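Local atomic coordinates of 2-C-methyl-D-erythritol 2,4-cyclodiphosphate synthase (Thermus thermophilus, PDB entry 1IV3), a protein that catalyses the metal-dependent conversion of 4-diphosphocytidyl-2-C-methyl-D-erythritol 2-phosphate to 2-C-methyl-D-erythritol 2,4-cyclodiphosphate, releasing CMP, in non-mevalonate isoprenoid synthesis. Residues A89-L100 against H141-D151; H10-C21 against P28-A39. The protein carries 3 engineered substitutions. All coordinates share one frame; numbering follows the deposited sequence.

Interaction 1: A89-L100 against H141-D151; sequences AKLLQASLVLTL and HVQARAVVLLD
S95 and V147 exchange two nearly straight backbone hydrogen bonds midway along an antiparallel strand pair: N of S95 gives to O of V147 at 3.0 Å, and N of V147 returns to O of S95 at 2.9 Å. V97 with R145 and T99 with Q143 repeat the exchange toward L100. The intervening A94, L96 and L98 turn their backbone bonds the other way, so these three residues hold strand 127-132, through G128 and T130, and the R126 loop on the other side. A classic beta bulge breaks this regularity. L92 and Q93 both face L149, whose O accepts N of L92 at 2.9 Å, in the carbonyl plane, and N of Q93 at 3.1 Å, tilted 20° from it. Beyond the bulge D151 closes the pair: its N gives to O of K90, and its carboxylate takes over where backbone pairing ends, OD1 receiving N of K90 at 3.1 Å and 171°.

The two faces differ in chemistry. L91, A94, L96 and L98 lie with L150, V148, A146 and A144 on the face that packs on helix 39-50. With CG of L91 anti to its backbone N (chi1 -173°), the side chains of L91 and L150 cross obliquely, CD1 of L91 lying 3.8 Å from CG of L150, while CD2 of L150 meets CB of A89 at 3.9 Å. With the L150 branches gone, as with an alanine here, a gap is likely to open between CB of A89 and CD1 of L91. On the opposite face, OG of S95 is hydrogen-bonded to S50 and Y5 of the second subunit, and NH1 of R145 forms a salt bridge with E7 of that subunit. Main-chain polarity is thus spent within the sheet, an apolar face is given to the helix, and the buried polar ends of S95 and R145 find their main partners on the second subunit.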
loop_
_atom_site.group_PDB
_atom_site.type_symbol
_atom_site.label_atom_id
_atom_site.label_comp_id
_atom_site.label_asym_id
_atom_site.label_seq_id
_atom_site.Cartn_x
_atom_site.Cartn_y
_atom_site.Cartn_z
ATOM N N ALA A 89 -5.700 7.785 21.657
ATOM C CA ALA A 89 -6.228 6.958 20.570
ATOM C C ALA A 89 -7.007 5.751 21.055
ATOM O O ALA A 89 -6.724 5.161 22.107
ATOM C CB ALA A 89 -5.034 6.495 19.748
ATOM N N LYS A 90 -8.012 5.362 20.278
ATOM C CA LYS A 90 -8.730 4.116 20.435
ATOM C C LYS A 90 -8.574 3.336 19.114
ATOM O O LYS A 90 -9.216 3.675 18.123
ATOM C CB LYS A 90 -10.224 4.251 20.684
ATOM C CG LYS A 90 -10.706 4.237 22.107
ATOM C CD LYS A 90 -9.974 5.182 23.039
ATOM C CE LYS A 90 -10.257 4.823 24.498
ATOM N NZ LYS A 90 -10.415 6.041 25.338
ATOM N N LEU A 91 -7.727 2.322 19.109
ATOM C CA LEU A 91 -7.621 1.543 17.872
ATOM C C LEU A 91 -8.974 0.961 17.504
ATOM O O LEU A 91 -9.669 0.441 18.378
ATOM C CB LEU A 91 -6.583 0.451 18.079
ATOM C CG LEU A 91 -6.161 -0.394 16.885
ATOM C CD1 LEU A 91 -5.805 0.434 15.649
ATOM C CD2 LEU A 91 -4.970 -1.253 17.331
ATOM N N LEU A 92 -9.362 1.047 16.235
ATOM C CA LEU A 92 -10.621 0.509 15.744
ATOM C C LEU A 92 -10.463 -0.663 14.791
ATOM O O LEU A 92 -11.257 -1.595 14.788
ATOM C CB LEU A 92 -11.443 1.585 15.001
ATOM C CG LEU A 92 -12.768 1.056 14.437
ATOM C CD1 LEU A 92 -13.700 0.526 15.515
ATOM C CD2 LEU A 92 -13.483 2.149 13.651
ATOM N N GLN A 93 -9.427 -0.595 13.933
ATOM C CA GLN A 93 -9.343 -1.625 12.899
ATOM C C GLN A 93 -7.932 -1.796 12.374
ATOM O O GLN A 93 -7.224 -0.765 12.329
ATOM C CB GLN A 93 -10.252 -1.227 11.712
ATOM C CG GLN A 93 -10.399 -2.370 10.705
ATOM C CD GLN A 93 -11.639 -2.269 9.826
ATOM O OE1 GLN A 93 -12.081 -3.266 9.225
ATOM N NE2 GLN A 93 -12.151 -1.046 9.748
ATOM N N ALA A 94 -7.547 -3.008 11.974
ATOM C CA ALA A 94 -6.269 -3.171 11.270
ATOM C C ALA A 94 -6.509 -4.053 10.048
ATOM O O ALA A 94 -7.164 -5.081 10.169
ATOM C CB ALA A 94 -5.181 -3.754 12.172
ATOM N N SER A 95 -5.981 -3.642 8.893
ATOM C CA SER A 95 -6.169 -4.393 7.663
ATOM C C SER A 95 -4.805 -4.547 7.021
ATOM O O SER A 95 -4.169 -3.519 6.773
ATOM C CB SER A 95 -7.124 -3.655 6.717
ATOM O OG SER A 95 -7.313 -4.441 5.541
ATOM N N LEU A 96 -4.358 -5.785 6.799
ATOM C CA LEU A 96 -3.011 -5.898 6.234
ATOM C C LEU A 96 -2.890 -7.079 5.285
ATOM O O LEU A 96 -3.678 -8.014 5.371
ATOM C CB LEU A 96 -1.972 -6.056 7.339
ATOM C CG LEU A 96 -2.030 -7.373 8.112
ATOM C CD1 LEU A 96 -0.731 -7.623 8.869
ATOM C CD2 LEU A 96 -3.186 -7.355 9.106
ATOM N N VAL A 97 -1.871 -6.960 4.432
ATOM C CA VAL A 97 -1.585 -8.011 3.468
ATOM C C VAL A 97 -0.176 -8.543 3.715
ATOM O O VAL A 97 0.772 -7.767 3.825
ATOM C CB VAL A 97 -1.624 -7.490 2.024
ATOM C CG1 VAL A 97 -1.412 -8.592 1.009
ATOM C CG2 VAL A 97 -2.967 -6.794 1.767
ATOM N N LEU A 98 -0.095 -9.865 3.775
ATOM C CA LEU A 98 1.176 -10.553 3.815
ATOM C C LEU A 98 1.421 -11.242 2.468
ATOM O O LEU A 98 0.539 -11.963 1.997
ATOM C CB LEU A 98 1.215 -11.606 4.904
ATOM C CG LEU A 98 0.785 -11.108 6.276
ATOM C CD1 LEU A 98 1.034 -12.220 7.298
ATOM C CD2 LEU A 98 1.514 -9.832 6.660
ATOM N N THR A 99 2.618 -10.982 1.946
ATOM C CA THR A 99 3.002 -11.531 0.651
ATOM C C THR A 99 4.272 -12.347 0.783
ATOM O O THR A 99 5.292 -11.866 1.288
ATOM C CB THR A 99 3.219 -10.392 -0.365
ATOM O OG1 THR A 99 2.024 -9.605 -0.458
ATOM C CG2 THR A 99 3.498 -10.954 -1.740
ATOM N N LEU A 100 4.204 -13.595 0.350
ATOM C CA LEU A 100 5.374 -14.482 0.329
ATOM C C LEU A 100 5.032 -15.726 -0.490
ATOM O O LEU A 100 3.870 -16.149 -0.531
ATOM C CB LEU A 100 5.831 -14.840 1.738
ATOM C CG LEU A 100 5.024 -15.859 2.542
ATOM C CD1 LEU A 100 5.649 -16.100 3.917
ATOM C CD2 LEU A 100 3.585 -15.417 2.704
ATOM N N HIS A 141 11.438 -12.948 -0.396
ATOM C CA HIS A 141 11.140 -12.022 0.693
ATOM C C HIS A 141 9.738 -12.292 1.237
ATOM O O HIS A 141 8.870 -12.804 0.531
ATOM C CB HIS A 141 11.206 -10.562 0.268
ATOM C CG HIS A 141 12.565 -10.056 -0.085
ATOM N ND1 HIS A 141 13.214 -9.105 0.659
ATOM C CD2 HIS A 141 13.392 -10.363 -1.122
ATOM C CE1 HIS A 141 14.393 -8.857 0.103
ATOM N NE2 HIS A 141 14.524 -9.599 -0.970
ATOM N N VAL A 142 9.551 -11.928 2.495
ATOM C CA VAL A 142 8.203 -11.799 3.054
ATOM C C VAL A 142 7.881 -10.305 3.057
ATOM O O VAL A 142 8.755 -9.520 3.474
ATOM C CB VAL A 142 8.081 -12.410 4.447
ATOM C CG1 VAL A 142 9.156 -11.880 5.413
ATOM C CG2 VAL A 142 6.686 -12.162 5.009
ATOM N N GLN A 143 6.699 -9.905 2.584
ATOM C CA GLN A 143 6.380 -8.477 2.605
ATOM C C GLN A 143 5.090 -8.274 3.399
ATOM O O GLN A 143 4.216 -9.147 3.333
ATOM C CB GLN A 143 6.192 -7.913 1.212
ATOM C CG GLN A 143 7.358 -8.174 0.269
ATOM C CD GLN A 143 7.019 -7.914 -1.191
ATOM O OE1 GLN A 143 6.885 -8.823 -2.016
ATOM N NE2 GLN A 143 6.867 -6.637 -1.529
ATOM N N ALA A 144 4.961 -7.166 4.120
ATOM C CA ALA A 144 3.697 -6.854 4.773
ATOM C C ALA A 144 3.371 -5.394 4.497
ATOM O O ALA A 144 4.297 -4.582 4.517
ATOM C CB ALA A 144 3.742 -7.073 6.282
ATOM N N ARG A 145 2.097 -5.092 4.273
ATOM C CA ARG A 145 1.648 -3.698 4.238
ATOM C C ARG A 145 0.362 -3.613 5.034
ATOM O O ARG A 145 -0.480 -4.518 4.918
ATOM C CB ARG A 145 1.463 -3.205 2.800
ATOM C CG ARG A 145 2.721 -3.403 1.952
ATOM C CD ARG A 145 2.568 -2.751 0.575
ATOM N NE ARG A 145 3.885 -2.734 -0.083
ATOM C CZ ARG A 145 4.282 -3.796 -0.776
ATOM N NH1 ARG A 145 3.472 -4.841 -0.875
ATOM N NH2 ARG A 145 5.468 -3.783 -1.364
ATOM N N ALA A 146 0.255 -2.566 5.855
ATOM C CA ALA A 146 -0.830 -2.475 6.814
ATOM C C ALA A 146 -1.439 -1.072 6.871
ATOM O O ALA A 146 -0.665 -0.118 6.801
ATOM C CB ALA A 146 -0.374 -2.828 8.235
ATOM N N VAL A 147 -2.762 -1.016 7.033
ATOM C CA VAL A 147 -3.439 0.257 7.347
ATOM C C VAL A 147 -4.133 0.090 8.691
ATOM O O VAL A 147 -4.763 -0.954 8.949
ATOM C CB VAL A 147 -4.463 0.661 6.272
ATOM C CG1 VAL A 147 -5.034 2.042 6.481
ATOM C CG2 VAL A 147 -3.814 0.626 4.887
ATOM N N VAL A 148 -4.025 1.083 9.551
ATOM C CA VAL A 148 -4.800 1.008 10.799
ATOM C C VAL A 148 -5.733 2.212 10.851
ATOM O O VAL A 148 -5.483 3.288 10.271
ATOM C CB VAL A 148 -3.921 0.978 12.063
ATOM C CG1 VAL A 148 -3.077 -0.284 12.129
ATOM C CG2 VAL A 148 -3.042 2.219 12.098
ATOM N N LEU A 149 -6.835 2.005 11.565
ATOM C CA LEU A 149 -7.820 3.082 11.718
ATOM C C LEU A 149 -8.061 3.268 13.211
ATOM O O LEU A 149 -8.223 2.255 13.907
ATOM C CB LEU A 149 -9.078 2.699 10.962
ATOM C CG LEU A 149 -10.247 3.677 10.929
ATOM C CD1 LEU A 149 -9.860 4.945 10.188
ATOM C CD2 LEU A 149 -11.467 2.996 10.304
ATOM N N LEU A 150 -8.080 4.508 13.651
ATOM C CA LEU A 150 -8.220 4.786 15.077
ATOM C C LEU A 150 -9.239 5.900 15.333
ATOM O O LEU A 150 -9.238 6.864 14.572
ATOM C CB LEU A 150 -6.875 5.203 15.667
ATOM C CG LEU A 150 -5.700 4.242 15.449
ATOM C CD1 LEU A 150 -4.803 4.787 14.353
ATOM C CD2 LEU A 150 -4.907 4.022 16.722
ATOM N N ASP A 151 -10.018 5.716 16.382
ATOM C CA ASP A 151 -11.068 6.572 16.900
ATOM C C ASP A 151 -12.432 6.311 16.281
ATOM O O ASP A 151 -13.417 5.914 16.894
ATOM C CB ASP A 151 -10.686 8.038 16.658
ATOM C CG ASP A 151 -9.591 8.443 17.629
ATOM O OD1 ASP A 151 -8.989 7.500 18.201
ATOM O OD2 ASP A 151 -9.383 9.664 17.783
#

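Interaction 2: H10-C21 against P28-A39; sequences HRLEEGRPLYLC and PVGALAHSDGDA. With MG (magnesium ion), chain G.
CA of G37 sits over the centre of the H10 imidazole, a CH-pi contact of 3.8 Å to the ring centroid, 9° off its normal, at the metal site of this IspF-family enzyme. NE2 of H10 binds magnesium at 2.0 Å; D8, H42 and a water are its other ligands. From here strand 10-14 runs antiparallel to the short edge strand 29-31, and a type II turn from E13 to R16 brings the chain back over G30. That crossing is the tight part. CA of G30 lies 3.2 Å from O of R16, with O of P17 also close, so a beta carbon would collide with both carbonyls, while N of E13 gives a short bond of 2.7 Å to O of G30. A water held by P17 O, Y19 N, A31 N and D36 O completes this well-held interior.

The loose side lies at exposed E14, G15 and P28, where N of G15 meets O of P28 at 3.1 Å, and at poorly ordered A33 and H34; H34 is predicted to stabilise the transition state and to bind substrate. In the turns that follow, side chains take backbone N-H groups: OD2 of D36, itself bonded to S73, accepts N of D38 in an Asx turn. D38 N-caps helix 39-50, OD1 accepting N of M41 and OD2 that of G22, just past the first segment. With CG anti to the backbone N (chi1 -169°), D38 also turns the syn lone pair of OD1 to N of C21 at 2.9 Å.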
loop_
_atom_site.group_PDB
_atom_site.type_symbol
_atom_site.label_atom_id
_atom_site.label_comp_id
_atom_site.label_asym_id
_atom_site.label_seq_id
_atom_site.Cartn_x
_atom_site.Cartn_y
_atom_site.Cartn_z
ATOM N N HIS A 10 11.389 -8.529 4.607
ATOM C CA HIS A 10 12.609 -9.202 5.007
ATOM C C HIS A 10 12.997 -10.260 3.976
ATOM O O HIS A 10 12.134 -10.922 3.407
ATOM C CB HIS A 10 12.514 -9.911 6.363
ATOM C CG HIS A 10 12.427 -8.887 7.458
ATOM N ND1 HIS A 10 13.536 -8.391 8.110
ATOM C CD2 HIS A 10 11.351 -8.251 7.988
ATOM C CE1 HIS A 10 13.144 -7.500 9.012
ATOM N NE2 HIS A 10 11.822 -7.397 8.956
ATOM N N ARG A 11 14.314 -10.351 3.820
ATOM C CA ARG A 11 14.895 -11.413 3.020
ATOM C C ARG A 11 14.562 -12.713 3.747
ATOM O O ARG A 11 14.635 -12.817 4.970
ATOM C CB ARG A 11 16.389 -11.222 2.876
ATOM C CG ARG A 11 17.104 -11.916 1.742
ATOM C CD ARG A 11 18.400 -11.167 1.406
ATOM N NE ARG A 11 18.229 -10.355 0.202
ATOM C CZ ARG A 11 17.896 -10.829 -0.994
ATOM N NH1 ARG A 11 17.692 -12.127 -1.186
ATOM N NH2 ARG A 11 17.763 -9.996 -2.023
ATOM N N LEU A 12 14.210 -13.700 2.931
ATOM C CA LEU A 12 13.920 -14.998 3.549
ATOM C C LEU A 12 15.082 -15.953 3.313
ATOM O O LEU A 12 15.625 -16.040 2.213
ATOM C CB LEU A 12 12.615 -15.537 2.977
ATOM C CG LEU A 12 11.330 -14.862 3.448
ATOM C CD1 LEU A 12 10.184 -15.285 2.544
ATOM C CD2 LEU A 12 11.041 -15.204 4.912
ATOM N N GLU A 13 15.489 -16.696 4.346
ATOM C CA GLU A 13 16.556 -17.661 4.054
ATOM C C GLU A 13 16.226 -19.043 4.603
ATOM O O GLU A 13 15.550 -19.210 5.618
ATOM C CB GLU A 13 17.884 -17.143 4.602
ATOM C CG GLU A 13 18.961 -17.004 3.529
ATOM C CD GLU A 13 19.450 -15.575 3.382
ATOM O OE1 GLU A 13 19.297 -14.810 4.361
ATOM O OE2 GLU A 13 19.971 -15.236 2.298
ATOM N N GLU A 14 16.742 -20.051 3.887
ATOM C CA GLU A 14 16.516 -21.431 4.270
ATOM C C GLU A 14 16.999 -21.747 5.688
ATOM O O GLU A 14 18.080 -21.335 6.112
ATOM C CB GLU A 14 17.182 -22.366 3.239
ATOM C CG GLU A 14 16.123 -23.184 2.510
ATOM C CD GLU A 14 16.045 -22.797 1.048
ATOM O OE1 GLU A 14 14.950 -22.838 0.453
ATOM O OE2 GLU A 14 17.109 -22.440 0.494
ATOM N N GLY A 15 16.143 -22.483 6.390
ATOM C CA GLY A 15 16.356 -23.039 7.700
ATOM C C GLY A 15 16.309 -22.051 8.837
ATOM O O GLY A 15 16.691 -22.367 9.958
ATOM N N ARG A 16 15.846 -20.830 8.613
ATOM C CA ARG A 16 15.650 -19.901 9.725
ATOM C C ARG A 16 14.199 -19.969 10.189
ATOM O O ARG A 16 13.309 -20.213 9.361
ATOM C CB ARG A 16 15.986 -18.487 9.267
ATOM C CG ARG A 16 17.458 -18.153 9.126
ATOM C CD ARG A 16 17.634 -16.682 8.758
ATOM N NE ARG A 16 18.858 -16.492 7.977
ATOM C CZ ARG A 16 20.065 -16.570 8.527
ATOM N NH1 ARG A 16 20.158 -16.824 9.828
ATOM N NH2 ARG A 16 21.153 -16.394 7.790
ATOM N N PRO A 17 13.900 -19.755 11.454
ATOM C CA PRO A 17 12.496 -19.773 11.906
ATOM C C PRO A 17 11.703 -18.633 11.283
ATOM O O PRO A 17 12.179 -17.526 11.051
ATOM C CB PRO A 17 12.605 -19.575 13.427
ATOM C CG PRO A 17 13.899 -18.828 13.570
ATOM C CD PRO A 17 14.827 -19.472 12.572
ATOM N N LEU A 18 10.435 -18.914 10.999
ATOM C CA LEU A 18 9.573 -17.884 10.432
ATOM C C LEU A 18 8.582 -17.400 11.485
ATOM O O LEU A 18 7.840 -18.221 12.032
ATOM C CB LEU A 18 8.798 -18.417 9.221
ATOM C CG LEU A 18 7.785 -17.422 8.651
ATOM C CD1 LEU A 18 8.474 -16.193 8.089
ATOM C CD2 LEU A 18 6.924 -18.087 7.582
ATOM N N TYR A 19 8.583 -16.105 11.762
ATOM C CA TYR A 19 7.629 -15.525 12.693
ATOM C C TYR A 19 6.682 -14.574 11.982
ATOM O O TYR A 19 7.162 -13.704 11.240
ATOM C CB TYR A 19 8.356 -14.723 13.793
ATOM C CG TYR A 19 9.180 -15.669 14.638
ATOM C CD1 TYR A 19 8.486 -16.421 15.583
ATOM C CD2 TYR A 19 10.547 -15.794 14.494
ATOM C CE1 TYR A 19 9.173 -17.305 16.390
ATOM C CE2 TYR A 19 11.255 -16.690 15.307
ATOM C CZ TYR A 19 10.537 -17.427 16.236
ATOM O OH TYR A 19 11.176 -18.322 17.069
ATOM N N LEU A 20 5.375 -14.722 12.221
ATOM C CA LEU A 20 4.417 -13.824 11.566
ATOM C C LEU A 20 3.247 -13.598 12.509
ATOM O O LEU A 20 2.719 -14.547 13.090
ATOM C CB LEU A 20 3.919 -14.345 10.219
ATOM C CG LEU A 20 4.889 -14.206 9.043
ATOM C CD1 LEU A 20 4.406 -14.994 7.827
ATOM C CD2 LEU A 20 5.105 -12.756 8.641
ATOM N N CYS A 21 2.891 -12.327 12.670
ATOM C CA CYS A 21 1.774 -12.022 13.551
ATOM C C CYS A 21 1.999 -12.495 14.981
ATOM O O CYS A 21 1.037 -12.729 15.712
ATOM C CB CYS A 21 0.483 -12.675 13.020
ATOM S SG CYS A 21 -0.046 -12.002 11.420
ATOM N N PRO A 28 10.118 -23.878 5.624
ATOM C CA PRO A 28 11.469 -24.161 5.124
ATOM C C PRO A 28 12.329 -22.905 5.094
ATOM O O PRO A 28 13.529 -23.010 4.853
ATOM C CB PRO A 28 11.224 -24.633 3.686
ATOM C CG PRO A 28 9.959 -23.941 3.282
ATOM C CD PRO A 28 9.116 -23.872 4.536
ATOM N N VAL A 29 11.752 -21.721 5.309
ATOM C CA VAL A 29 12.446 -20.450 5.143
ATOM C C VAL A 29 11.999 -19.449 6.200
ATOM O O VAL A 29 10.855 -19.454 6.659
ATOM C CB VAL A 29 12.221 -19.824 3.753
ATOM C CG1 VAL A 29 12.749 -20.737 2.655
ATOM C CG2 VAL A 29 10.749 -19.512 3.504
ATOM N N GLY A 30 12.891 -18.572 6.628
ATOM C CA GLY A 30 12.538 -17.644 7.705
ATOM C C GLY A 30 13.308 -16.361 7.516
ATOM O O GLY A 30 14.179 -16.235 6.651
ATOM N N ALA A 31 13.002 -15.336 8.306
ATOM C CA ALA A 31 13.745 -14.113 7.978
ATOM C C ALA A 31 15.183 -14.255 8.470
ATOM O O ALA A 31 15.504 -14.849 9.494
ATOM C CB ALA A 31 13.045 -12.882 8.516
ATOM N N LEU A 32 16.049 -13.700 7.635
ATOM C CA LEU A 32 17.455 -13.490 7.934
ATOM C C LEU A 32 17.538 -12.072 8.484
ATOM O O LEU A 32 17.212 -11.129 7.754
ATOM C CB LEU A 32 18.318 -13.678 6.694
ATOM C CG LEU A 32 19.548 -12.779 6.562
ATOM C CD1 LEU A 32 20.786 -13.636 6.335
ATOM C CD2 LEU A 32 19.370 -11.749 5.458
ATOM N N ALA A 33 17.921 -11.911 9.747
ATOM C CA ALA A 33 17.883 -10.554 10.280
ATOM C C ALA A 33 18.335 -10.469 11.736
ATOM O O ALA A 33 18.735 -11.452 12.350
ATOM C CB ALA A 33 16.473 -9.973 10.181
ATOM N N HIS A 34 18.228 -9.232 12.223
ATOM C CA HIS A 34 18.610 -8.894 13.586
ATOM C C HIS A 34 17.419 -8.988 14.524
ATOM O O HIS A 34 17.591 -9.272 15.709
ATOM C CB HIS A 34 19.280 -7.512 13.573
ATOM C CG HIS A 34 20.619 -7.641 12.898
ATOM N ND1 HIS A 34 20.782 -7.521 11.535
ATOM C CD2 HIS A 34 21.845 -7.915 13.400
ATOM C CE1 HIS A 34 22.054 -7.696 11.222
ATOM N NE2 HIS A 34 22.722 -7.932 12.341
ATOM N N SER A 35 16.213 -8.785 14.004
ATOM C CA SER A 35 14.995 -8.977 14.789
ATOM C C SER A 35 14.508 -10.410 14.605
ATOM O O SER A 35 15.262 -11.247 14.113
ATOM C CB SER A 35 13.897 -7.998 14.373
ATOM O OG SER A 35 13.270 -8.381 13.136
ATOM N N ASP A 36 13.259 -10.662 14.980
ATOM C CA ASP A 36 12.609 -11.907 14.577
ATOM C C ASP A 36 12.123 -11.790 13.140
ATOM O O ASP A 36 11.586 -12.721 12.535
ATOM C CB ASP A 36 11.448 -12.256 15.502
ATOM C CG ASP A 36 10.443 -11.125 15.651
ATOM O OD1 ASP A 36 9.711 -11.136 16.665
ATOM O OD2 ASP A 36 10.403 -10.263 14.749
ATOM N N GLY A 37 12.298 -10.593 12.570
ATOM C CA GLY A 37 11.862 -10.403 11.201
ATOM C C GLY A 37 10.381 -10.592 10.946
ATOM O O GLY A 37 9.975 -10.885 9.802
ATOM N N ASP A 38 9.551 -10.419 11.970
ATOM C CA ASP A 38 8.104 -10.543 11.814
ATOM C C ASP A 38 7.519 -9.323 11.097
ATOM O O ASP A 38 7.238 -8.268 11.685
ATOM C CB ASP A 38 7.437 -10.679 13.178
ATOM C CG ASP A 38 5.979 -11.073 13.151
ATOM O OD1 ASP A 38 5.214 -10.621 12.267
ATOM O OD2 ASP A 38 5.587 -11.828 14.071
ATOM N N ALA A 39 7.357 -9.463 9.785
ATOM C CA ALA A 39 6.967 -8.340 8.936
ATOM C C ALA A 39 5.587 -7.802 9.274
ATOM O O ALA A 39 5.315 -6.603 9.154
ATOM C CB ALA A 39 7.075 -8.825 7.496
HETATM MG MG MG G . 10.952 -5.830 9.819
HETATM O O HOH W 1 16.030 -8.847 5.471
HETATM O O HOH W 2 10.931 -14.611 10.577
HETATM O O HOH W 3 14.388 -15.725 11.698
HETATM O O HOH W 4 8.241 -12.430 8.947
HETATM O O HOH W 5 12.543 -4.132 9.976
#

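Overall arrangement
Interaction 2 closes before interaction 1 opens along the chain, and their centres lie about 19 Å apart on opposite sides of the chain's centre. One mixed sheet nevertheless carries both: strand 3-14 stands between edge strand 29-31 and strand 141-150, which in turn pairs with 91-99. They also touch directly, most plainly through a probable hydrogen bond of 2.9 Å from V142 N to O of H10, the metal-binding histidine. Helix 39-50, which begins right after D38, then packs on the apolar face of interaction 1 that carries L91, A94, L98 and A146. The sheet therefore links the magnesium site at one end to the trimer-facing strands, illustrating how a single sheet can serve both catalysis and assembly.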